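Local coordinates for OBG-type G domain-containing protein (Pyrococcus horikoshii, PDB 2E87) that binds GDP in the crystal and is probably a GTP-binding protein of the Obg-type family, its cellular role being unknown, at residues 9-14 / 149-154; 249-254 / 282-287. One frame throughout, in Å; residues are numbered along the deposited sequence.

Contact 1 of 2, residues 9-14 / 149-154; sequences PTVLTA and YLNKAR. With SO4 (sulfate ion), chain C.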
loop_
_atom_site.group_PDB
_atom_site.type_symbol
_atom_site.label_atom_id
_atom_site.label_comp_id
_atom_site.label_asym_id
_atom_site.label_seq_id
_atom_site.Cartn_x
_atom_site.Cartn_y
_atom_site.Cartn_z
ATOM N N PRO A 9 -8.785 10.336 -5.168
ATOM C CA PRO A 9 -10.014 10.622 -5.902
ATOM C C PRO A 9 -10.168 9.862 -7.209
ATOM O O PRO A 9 -9.205 9.351 -7.785
ATOM C CB PRO A 9 -9.913 12.114 -6.141
ATOM C CG PRO A 9 -8.447 12.264 -6.449
ATOM C CD PRO A 9 -7.771 11.381 -5.407
ATOM N N THR A 10 -11.403 9.774 -7.671
ATOM C CA THR A 10 -11.664 9.119 -8.928
ATOM C C THR A 10 -11.086 10.073 -9.978
ATOM O O THR A 10 -11.299 11.284 -9.918
ATOM C CB THR A 10 -13.175 8.920 -9.119
ATOM O OG1 THR A 10 -13.630 7.900 -8.221
ATOM C CG2 THR A 10 -13.489 8.516 -10.546
ATOM N N VAL A 11 -10.320 9.525 -10.908
ATOM C CA VAL A 11 -9.697 10.314 -11.961
ATOM C C VAL A 11 -10.625 10.414 -13.161
ATOM O O VAL A 11 -11.073 9.398 -13.683
ATOM C CB VAL A 11 -8.384 9.664 -12.432
ATOM C CG1 VAL A 11 -7.835 10.410 -13.603
ATOM C CG2 VAL A 11 -7.379 9.643 -11.306
ATOM N N LEU A 12 -10.925 11.634 -13.585
ATOM C CA LEU A 12 -11.775 11.840 -14.751
ATOM C C LEU A 12 -11.027 11.453 -16.037
ATOM O O LEU A 12 -9.813 11.602 -16.116
ATOM C CB LEU A 12 -12.201 13.305 -14.845
ATOM C CG LEU A 12 -13.210 13.852 -13.827
ATOM C CD1 LEU A 12 -13.809 15.160 -14.364
ATOM C CD2 LEU A 12 -14.327 12.860 -13.601
ATOM N N THR A 13 -11.740 10.942 -17.034
ATOM C CA THR A 13 -11.097 10.585 -18.303
ATOM C C THR A 13 -10.849 11.862 -19.111
ATOM O O THR A 13 -11.435 12.914 -18.828
ATOM C CB THR A 13 -11.971 9.621 -19.166
ATOM O OG1 THR A 13 -13.170 10.288 -19.584
ATOM C CG2 THR A 13 -12.348 8.388 -18.370
ATOM N N ALA A 14 -9.973 11.780 -20.108
ATOM C CA ALA A 14 -9.684 12.953 -20.926
ATOM C C ALA A 14 -10.994 13.605 -21.421
ATOM O O ALA A 14 -11.177 14.815 -21.303
ATOM C CB ALA A 14 -8.793 12.563 -22.103
ATOM N N TYR A 149 -5.615 4.300 -16.494
ATOM C CA TYR A 149 -4.848 3.377 -15.670
ATOM C C TYR A 149 -4.885 3.817 -14.194
ATOM O O TYR A 149 -5.064 2.986 -13.311
ATOM C CB TYR A 149 -3.399 3.306 -16.140
ATOM C CG TYR A 149 -2.427 2.870 -15.059
ATOM C CD1 TYR A 149 -2.285 1.525 -14.713
ATOM C CD2 TYR A 149 -1.663 3.820 -14.355
ATOM C CE1 TYR A 149 -1.402 1.128 -13.688
ATOM C CE2 TYR A 149 -0.786 3.437 -13.334
ATOM C CZ TYR A 149 -0.662 2.092 -13.002
ATOM O OH TYR A 149 0.181 1.731 -11.978
ATOM N N LEU A 150 -4.713 5.106 -13.925
ATOM C CA LEU A 150 -4.727 5.576 -12.537
ATOM C C LEU A 150 -6.058 5.281 -11.855
ATOM O O LEU A 150 -6.112 5.041 -10.652
ATOM C CB LEU A 150 -4.439 7.081 -12.465
ATOM C CG LEU A 150 -2.973 7.429 -12.670
ATOM C CD1 LEU A 150 -2.816 8.918 -12.832
ATOM C CD2 LEU A 150 -2.152 6.921 -11.486
ATOM N N ASN A 151 -7.131 5.267 -12.628
ATOM C CA ASN A 151 -8.422 5.008 -12.035
ATOM C C ASN A 151 -8.584 3.542 -11.665
ATOM O O ASN A 151 -9.266 3.218 -10.684
ATOM C CB ASN A 151 -9.519 5.463 -12.978
ATOM C CG ASN A 151 -10.708 6.007 -12.242
ATOM O OD1 ASN A 151 -10.571 6.578 -11.160
ATOM N ND2 ASN A 151 -11.882 5.854 -12.826
ATOM N N LYS A 152 -7.949 2.663 -12.445
ATOM C CA LYS A 152 -7.981 1.219 -12.207
ATOM C C LYS A 152 -7.001 0.858 -11.080
ATOM O O LYS A 152 -7.264 -0.026 -10.268
ATOM C CB LYS A 152 -7.593 0.441 -13.473
ATOM C CG LYS A 152 -8.590 0.513 -14.637
ATOM C CD LYS A 152 -7.947 -0.009 -15.910
ATOM C CE LYS A 152 -8.766 0.319 -17.154
ATOM N NZ LYS A 152 -7.977 0.106 -18.413
ATOM N N ALA A 153 -5.858 1.522 -11.043
ATOM C CA ALA A 153 -4.893 1.242 -9.987
ATOM C C ALA A 153 -5.545 1.659 -8.662
ATOM O O ALA A 153 -5.302 1.054 -7.621
ATOM C CB ALA A 153 -3.620 2.030 -10.213
ATOM N N ARG A 154 -6.392 2.685 -8.735
ATOM C CA ARG A 154 -7.087 3.214 -7.567
ATOM C C ARG A 154 -8.012 2.175 -6.953
ATOM O O ARG A 154 -8.061 2.005 -5.738
ATOM C CB ARG A 154 -7.904 4.440 -7.962
ATOM C CG ARG A 154 -8.836 4.937 -6.883
ATOM C CD ARG A 154 -9.704 6.064 -7.415
ATOM N NE ARG A 154 -10.651 6.564 -6.424
ATOM C CZ ARG A 154 -11.578 5.819 -5.830
ATOM N NH1 ARG A 154 -11.690 4.528 -6.124
ATOM N NH2 ARG A 154 -12.398 6.366 -4.942
HETATM S S SO4 C . -15.616 4.552 -5.133
HETATM O O1 SO4 C . -15.306 4.154 -3.674
HETATM O O2 SO4 C . -17.118 4.618 -5.388
HETATM O O3 SO4 C . -15.036 5.967 -5.311
HETATM O O4 SO4 C . -15.024 3.499 -6.075
#
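The extended loop 9-14 passes over helix segment 149-154 and comes nearest at Val11 and Asn151, whose CA atoms are 5.5 Å apart, before Thr13 takes the N-cap position of helix 14-30. One hydrogen bond ties the loop backbone to a helix side chain: Val11 N donates to Asn151 OD1 at 3.0 Å, with 157° at the hydrogen. The bond is fairly straight at its hydrogen, although the donor stands well above the carbonyl plane of the amide and not on a lone pair. Asn151 reaches the loop with chi1 at -145°, away from a staggered value, and its OD1 also lies 3.6 Å from Thr10 CG2, the methyl set anti to the backbone N. On the buried side, Val11 turns its CB toward the helix and rests CG2 on Leu150 CB at 4.1 Å. Leu147, earlier on the same helix, and Val64 of helix 38-67 also touch this valine, while Leu150 packs on Ile98.

Arg154, extended from CG to NE, crosses the Thr10 side chain obliquely, its CD 3.3 Å from Pro9 O. Thr10 OG1 lies over one face of the guanidinium, toward the rim, and Pro9 O sits at its edge; NE makes a weak hydrogen bond to Met8 O. Beyond the tip is a sulfate, probably from the crystallisation liquor, whose O3 is 2.7 Å from Arg154 NH2. NH1 makes a weak hydrogen bond to O4, and Lys158 NZ hydrogen-bonds the same ion. Replacing Arg154 by alanine would remove the CD beside Pro9 O and the guanidinium under Thr10 OG1, and would probably loosen the start of the loop on the helix and weaken the hold on the anion. With Lys158 NZ close to NH1, two like charges meet at this end, and the anion is likely to ease their repulsion.

Contact 2 of 2, residues 249-254 / 282-287; sequences LIIYIF and PFLVVI
Strands 249-254 and 283-287 run parallel at 22°, in register from Ile250 beside Phe283 to Phe254 beside Ile287. Five backbone hydrogen bonds pass alternately between them, from Ile250 N to Pro282 O at one end to Phe254 N to Val286 O at the other. Ile250 can be followed outward. Its CB sits over the centre of the Phe283 ring, 3.9 Å from the centroid and 8° off the normal, in a CH-pi contact. CG2, anti to the backbone N, comes down on the ring at CE2, 3.4 Å away. The other branch, CG1, continues to CD1, which ends 3.7 Å from Phe283 CZ. On the same face Val285 CG1 meets the edge of the Phe254 ring, 3.6 Å from CD1, and helices 264-277 and 295-307 cover this side. The face bearing Ile251, Leu284 and Val286 has Ile251 CG1 against Leu284 CD2 and lies on helix 323-350. Strand 249-254 also bonds to Val171 and Ala173 of strand 169-173, so it is an inner strand of the sheet. With helix 264-277 as the connection, the pair forms a beta-alpha-beta unit of the P-loop GTPase fold.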
loop_
_atom_site.group_PDB
_atom_site.type_symbol
_atom_site.label_atom_id
_atom_site.label_comp_id
_atom_site.label_asym_id
_atom_site.label_seq_id
_atom_site.Cartn_x
_atom_site.Cartn_y
_atom_site.Cartn_z
ATOM N N LEU A 249 9.549 -10.279 14.130
ATOM C CA LEU A 249 9.833 -11.575 14.724
ATOM C C LEU A 249 9.038 -12.647 13.987
ATOM O O LEU A 249 7.860 -12.478 13.689
ATOM C CB LEU A 249 9.451 -11.615 16.204
ATOM C CG LEU A 249 9.527 -13.028 16.806
ATOM C CD1 LEU A 249 10.971 -13.510 16.809
ATOM C CD2 LEU A 249 8.986 -13.016 18.214
ATOM N N ILE A 250 9.695 -13.751 13.696
ATOM C CA ILE A 250 9.038 -14.832 13.013
ATOM C C ILE A 250 8.950 -16.054 13.904
ATOM O O ILE A 250 9.959 -16.509 14.431
ATOM C CB ILE A 250 9.798 -15.204 11.728
ATOM C CG1 ILE A 250 9.564 -14.126 10.661
ATOM C CG2 ILE A 250 9.356 -16.562 11.242
ATOM C CD1 ILE A 250 10.223 -14.428 9.342
ATOM N N ILE A 251 7.732 -16.551 14.096
ATOM C CA ILE A 251 7.495 -17.761 14.880
ATOM C C ILE A 251 7.278 -18.876 13.868
ATOM O O ILE A 251 6.377 -18.802 13.038
ATOM C CB ILE A 251 6.227 -17.686 15.756
ATOM C CG1 ILE A 251 6.449 -16.770 16.961
ATOM C CG2 ILE A 251 5.884 -19.076 16.268
ATOM C CD1 ILE A 251 5.197 -16.555 17.800
ATOM N N TYR A 252 8.111 -19.903 13.923
ATOM C CA TYR A 252 7.976 -21.008 12.992
ATOM C C TYR A 252 7.473 -22.229 13.739
ATOM O O TYR A 252 8.140 -22.721 14.652
ATOM C CB TYR A 252 9.311 -21.342 12.339
ATOM C CG TYR A 252 9.119 -22.181 11.112
ATOM C CD1 TYR A 252 9.006 -21.584 9.861
ATOM C CD2 TYR A 252 8.935 -23.562 11.208
ATOM C CE1 TYR A 252 8.701 -22.336 8.729
ATOM C CE2 TYR A 252 8.636 -24.320 10.084
ATOM C CZ TYR A 252 8.519 -23.696 8.843
ATOM O OH TYR A 252 8.215 -24.418 7.714
ATOM N N ILE A 253 6.302 -22.714 13.344
ATOM C CA ILE A 253 5.714 -23.872 13.987
ATOM C C ILE A 253 5.940 -25.178 13.225
ATOM O O ILE A 253 5.653 -25.264 12.029
ATOM C CB ILE A 253 4.191 -23.722 14.152
ATOM C CG1 ILE A 253 3.848 -22.422 14.887
ATOM C CG2 ILE A 253 3.649 -24.925 14.906
ATOM C CD1 ILE A 253 2.350 -22.183 15.048
ATOM N N PHE A 254 6.456 -26.176 13.940
ATOM C CA PHE A 254 6.672 -27.527 13.415
ATOM C C PHE A 254 5.571 -28.392 14.040
ATOM O O PHE A 254 5.128 -28.113 15.153
ATOM C CB PHE A 254 8.003 -28.124 13.882
ATOM C CG PHE A 254 9.207 -27.626 13.143
ATOM C CD1 PHE A 254 10.019 -26.641 13.696
ATOM C CD2 PHE A 254 9.556 -28.174 11.911
ATOM C CE1 PHE A 254 11.162 -26.213 13.035
ATOM C CE2 PHE A 254 10.691 -27.758 11.243
ATOM C CZ PHE A 254 11.499 -26.776 11.803
ATOM N N PRO A 282 14.657 -11.997 13.798
ATOM C CA PRO A 282 14.842 -13.077 14.778
ATOM C C PRO A 282 13.746 -14.130 14.617
ATOM O O PRO A 282 12.617 -13.808 14.216
ATOM C CB PRO A 282 14.741 -12.357 16.125
ATOM C CG PRO A 282 13.910 -11.109 15.791
ATOM C CD PRO A 282 14.461 -10.697 14.462
ATOM N N PHE A 283 14.092 -15.380 14.922
ATOM C CA PHE A 283 13.170 -16.518 14.846
ATOM C C PHE A 283 12.930 -17.158 16.217
ATOM O O PHE A 283 13.800 -17.175 17.093
ATOM C CB PHE A 283 13.697 -17.609 13.907
ATOM C CG PHE A 283 13.386 -17.387 12.453
ATOM C CD1 PHE A 283 13.997 -16.360 11.739
ATOM C CD2 PHE A 283 12.508 -18.231 11.788
ATOM C CE1 PHE A 283 13.740 -16.178 10.372
ATOM C CE2 PHE A 283 12.241 -18.062 10.432
ATOM C CZ PHE A 283 12.860 -17.032 9.719
ATOM N N LEU A 284 11.718 -17.673 16.381
ATOM C CA LEU A 284 11.295 -18.352 17.591
ATOM C C LEU A 284 10.632 -19.626 17.092
ATOM O O LEU A 284 9.547 -19.592 16.508
ATOM C CB LEU A 284 10.280 -17.511 18.361
ATOM C CG LEU A 284 9.655 -18.234 19.563
ATOM C CD1 LEU A 284 10.752 -18.611 20.563
ATOM C CD2 LEU A 284 8.608 -17.340 20.222
ATOM N N VAL A 285 11.309 -20.747 17.289
ATOM C CA VAL A 285 10.788 -22.033 16.858
ATOM C C VAL A 285 9.880 -22.627 17.929
ATOM O O VAL A 285 10.229 -22.690 19.110
ATOM C CB VAL A 285 11.921 -23.023 16.586
ATOM C CG1 VAL A 285 11.340 -24.338 16.128
ATOM C CG2 VAL A 285 12.885 -22.447 15.547
ATOM N N VAL A 286 8.701 -23.048 17.510
ATOM C CA VAL A 286 7.749 -23.649 18.409
ATOM C C VAL A 286 7.456 -25.054 17.890
ATOM O O VAL A 286 7.263 -25.249 16.684
ATOM C CB VAL A 286 6.439 -22.817 18.449
ATOM C CG1 VAL A 286 5.290 -23.679 18.905
ATOM C CG2 VAL A 286 6.591 -21.634 19.408
ATOM N N ILE A 287 7.451 -26.031 18.791
ATOM C CA ILE A 287 7.142 -27.420 18.435
ATOM C C ILE A 287 5.730 -27.678 18.976
ATOM O O ILE A 287 5.539 -27.895 20.177
ATOM C CB ILE A 287 8.151 -28.384 19.083
ATOM C CG1 ILE A 287 9.557 -28.016 18.624
ATOM C CG2 ILE A 287 7.838 -29.810 18.705
ATOM C CD1 ILE A 287 10.625 -29.011 19.033
#

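Overall arrangement
The two contacts belong to different parts of an elongated chain. Contact 1 lies within the NOG1 N-terminal helical domain and contact 2 within the Obg-type G domain, on opposite sides of the chain's centre. Their centres are about 43 Å apart and their nearest atoms about 28 Å, so they do not touch, and both segments of contact 1 precede those of contact 2 in the sequence. Only contact 2 adjoins the nucleotide: the side chain of Ile253 is about 6 Å from the bound GDP and about 3 Å from that of Asn288, a GDP-binding residue directly following strand 283-287. Contact 1 lies away from that pocket and joins a loop to a helix within an all-helical region.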